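Local coordinates for phage-related conserved hypothetical protein, BB2244 (Bordetella bronchiseptica, PDB 2BDV) that is of unknown function but, as an SRAP-family (SOS response-associated peptidase) protein, probably crosslinks to abasic sites in single-stranded DNA, at residues 89-95 with 130-136. Residues are numbered along the deposited sequence; the frame is centred on the assembly and turned at random.
Sequences MIGTGRI and AGLSAWR
I95 and G131 form an antiparallel hydrogen-bonded pair: I95 N meets G131 O at 2.9 Å with an essentially straight N-H...O angle of 179°, and G131 N returns a more bent bond to I95 O at 2.8 Å. Two residues along, S133 N donates to G93 O at 2.8 Å, with R94 and L132 as the non-hydrogen-bonded pair between. This ladder forms the edge of a mixed four-stranded sheet, where strand 126-133 runs between 94-99 and 147-151.

On the L132 face, L132 CD2 lies 3.9 Å from I90 CA, while the bent chain of selenomethionine M89 brings SE 4.0 Å from A134 CB. On the I95 face, I95 CG1 sits between backbone N and carbonyl carbon, leaving CG2 against S133 CB.

Polar side chains close the outer end. R136, bent at chi2, folds its guanidinium back so that NH1 donates to S133 O (2.9 Å, 173°), while NH2 bonds T92 OG1 at 3.0 Å and 138°, the hydroxyl tilted from the guanidinium plane. T92 O lies over one face, 3.3 Å above the plane. W135 N donates to S133 OG, an ST turn just past the strand. Within 89-95, G93 N bonds M89 O and R94 NH1 donates to I90 O; R94 NE reaches W177 O of helix 171-178.

Backbone pairing thus fixes the register, whereas the arginines tie down the bends: R94 braces the turn closed by G93 N, and R136 bridges the loop leaving the partner strand to that turn. S133 O in its plane and T92 O over one face would probably favour the positive charge of R136.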
loop_
_atom_site.group_PDB
_atom_site.type_symbol
_atom_site.label_atom_id
_atom_site.label_comp_id
_atom_site.label_asym_id
_atom_site.label_seq_id
_atom_site.Cartn_x
_atom_site.Cartn_y
_atom_site.Cartn_z
HETATM N N MSE A 89 -10.355 -9.059 7.359
HETATM C CA MSE A 89 -9.632 -9.268 6.115
HETATM C C MSE A 89 -8.254 -9.888 6.297
HETATM O O MSE A 89 -7.677 -10.400 5.345
HETATM C CB MSE A 89 -9.486 -7.934 5.391
HETATM C CG MSE A 89 -10.797 -7.346 4.915
HETATM SE SE MSE A 89 -10.634 -5.451 4.522
HETATM C CE MSE A 89 -11.420 -4.772 6.151
ATOM N N ILE A 90 -7.731 -9.839 7.519
ATOM C CA ILE A 90 -6.413 -10.383 7.794
ATOM C C ILE A 90 -6.325 -11.867 7.432
ATOM O O ILE A 90 -5.245 -12.389 7.156
ATOM C CB ILE A 90 -6.039 -10.188 9.277
ATOM C CG1 ILE A 90 -4.604 -10.661 9.509
ATOM C CG2 ILE A 90 -7.037 -10.910 10.178
ATOM C CD1 ILE A 90 -3.594 -9.927 8.632
ATOM N N GLY A 91 -7.471 -12.540 7.409
ATOM C CA GLY A 91 -7.481 -13.953 7.075
ATOM C C GLY A 91 -7.621 -14.258 5.594
ATOM O O GLY A 91 -6.856 -15.053 5.051
ATOM N N THR A 92 -8.563 -13.590 4.931
ATOM C CA THR A 92 -8.846 -13.844 3.517
ATOM C C THR A 92 -8.712 -12.672 2.537
ATOM O O THR A 92 -8.977 -12.831 1.346
ATOM C CB THR A 92 -10.273 -14.407 3.393
ATOM O OG1 THR A 92 -11.226 -13.402 3.784
ATOM C CG2 THR A 92 -10.437 -15.598 4.317
ATOM N N GLY A 93 -8.307 -11.503 3.017
ATOM C CA GLY A 93 -8.169 -10.374 2.115
ATOM C C GLY A 93 -6.752 -9.847 1.938
ATOM O O GLY A 93 -6.575 -8.717 1.493
ATOM N N ARG A 94 -5.747 -10.656 2.266
ATOM C CA ARG A 94 -4.348 -10.234 2.152
ATOM C C ARG A 94 -3.859 -10.089 0.708
ATOM O O ARG A 94 -3.923 -11.029 -0.086
ATOM C CB ARG A 94 -3.429 -11.210 2.900
ATOM C CG ARG A 94 -3.731 -11.363 4.395
ATOM C CD ARG A 94 -2.631 -12.171 5.104
ATOM N NE ARG A 94 -2.503 -13.523 4.559
ATOM C CZ ARG A 94 -3.111 -14.596 5.054
ATOM N NH1 ARG A 94 -3.897 -14.493 6.123
ATOM N NH2 ARG A 94 -2.944 -15.768 4.469
ATOM N N ILE A 95 -3.377 -8.897 0.377
ATOM C CA ILE A 95 -2.866 -8.617 -0.959
ATOM C C ILE A 95 -1.564 -7.825 -0.872
ATOM O O ILE A 95 -1.157 -7.375 0.201
ATOM C CB ILE A 95 -3.867 -7.772 -1.785
ATOM C CG1 ILE A 95 -3.927 -6.341 -1.237
ATOM C CG2 ILE A 95 -5.256 -8.399 -1.727
ATOM C CD1 ILE A 95 -4.534 -5.311 -2.203
ATOM N N ALA A 130 2.382 -4.468 1.847
ATOM C CA ALA A 130 1.384 -5.391 2.364
ATOM C C ALA A 130 0.062 -4.625 2.376
ATOM O O ALA A 130 0.027 -3.436 2.703
ATOM C CB ALA A 130 1.753 -5.818 3.773
ATOM N N GLY A 131 -1.022 -5.302 2.014
ATOM C CA GLY A 131 -2.317 -4.645 1.995
ATOM C C GLY A 131 -3.473 -5.558 2.342
ATOM O O GLY A 131 -3.337 -6.778 2.347
ATOM N N LEU A 132 -4.619 -4.954 2.632
ATOM C CA LEU A 132 -5.822 -5.695 2.984
ATOM C C LEU A 132 -6.976 -5.176 2.129
ATOM O O LEU A 132 -7.246 -3.971 2.082
ATOM C CB LEU A 132 -6.140 -5.508 4.474
ATOM C CG LEU A 132 -5.139 -6.065 5.492
ATOM C CD1 LEU A 132 -5.553 -5.657 6.903
ATOM C CD2 LEU A 132 -5.078 -7.584 5.369
ATOM N N SER A 133 -7.658 -6.093 1.462
ATOM C CA SER A 133 -8.757 -5.722 0.590
ATOM C C SER A 133 -10.041 -6.453 0.953
ATOM O O SER A 133 -10.016 -7.579 1.453
ATOM C CB SER A 133 -8.367 -6.021 -0.865
ATOM O OG SER A 133 -9.481 -5.966 -1.735
ATOM N N ALA A 134 -11.165 -5.794 0.710
ATOM C CA ALA A 134 -12.459 -6.380 0.985
ATOM C C ALA A 134 -13.062 -6.865 -0.328
ATOM O O ALA A 134 -14.226 -7.256 -0.381
ATOM C CB ALA A 134 -13.372 -5.357 1.636
ATOM N N TRP A 135 -12.294 -6.828 -1.406
ATOM C CA TRP A 135 -12.858 -7.309 -2.653
ATOM C C TRP A 135 -12.758 -8.832 -2.676
ATOM O O TRP A 135 -11.846 -9.415 -2.089
ATOM C CB TRP A 135 -12.125 -6.723 -3.856
ATOM C CG TRP A 135 -12.659 -7.242 -5.147
ATOM C CD1 TRP A 135 -13.725 -6.762 -5.851
ATOM C CD2 TRP A 135 -12.163 -8.362 -5.888
ATOM N NE1 TRP A 135 -13.920 -7.514 -6.990
ATOM C CE2 TRP A 135 -12.971 -8.503 -7.034
ATOM C CE3 TRP A 135 -11.109 -9.263 -5.691
ATOM C CZ2 TRP A 135 -12.761 -9.506 -7.981
ATOM C CZ3 TRP A 135 -10.897 -10.260 -6.628
ATOM C CH2 TRP A 135 -11.718 -10.374 -7.762
ATOM N N ARG A 136 -13.721 -9.470 -3.330
ATOM C CA ARG A 136 -13.749 -10.923 -3.465
ATOM C C ARG A 136 -14.401 -11.217 -4.813
ATOM O O ARG A 136 -15.110 -10.369 -5.355
ATOM C CB ARG A 136 -14.564 -11.561 -2.336
ATOM C CG ARG A 136 -14.024 -11.310 -0.935
ATOM C CD ARG A 136 -12.761 -12.104 -0.619
ATOM N NE ARG A 136 -12.371 -11.878 0.773
ATOM C CZ ARG A 136 -11.694 -10.820 1.208
ATOM N NH1 ARG A 136 -11.300 -9.878 0.357
ATOM N NH2 ARG A 136 -11.451 -10.684 2.508
#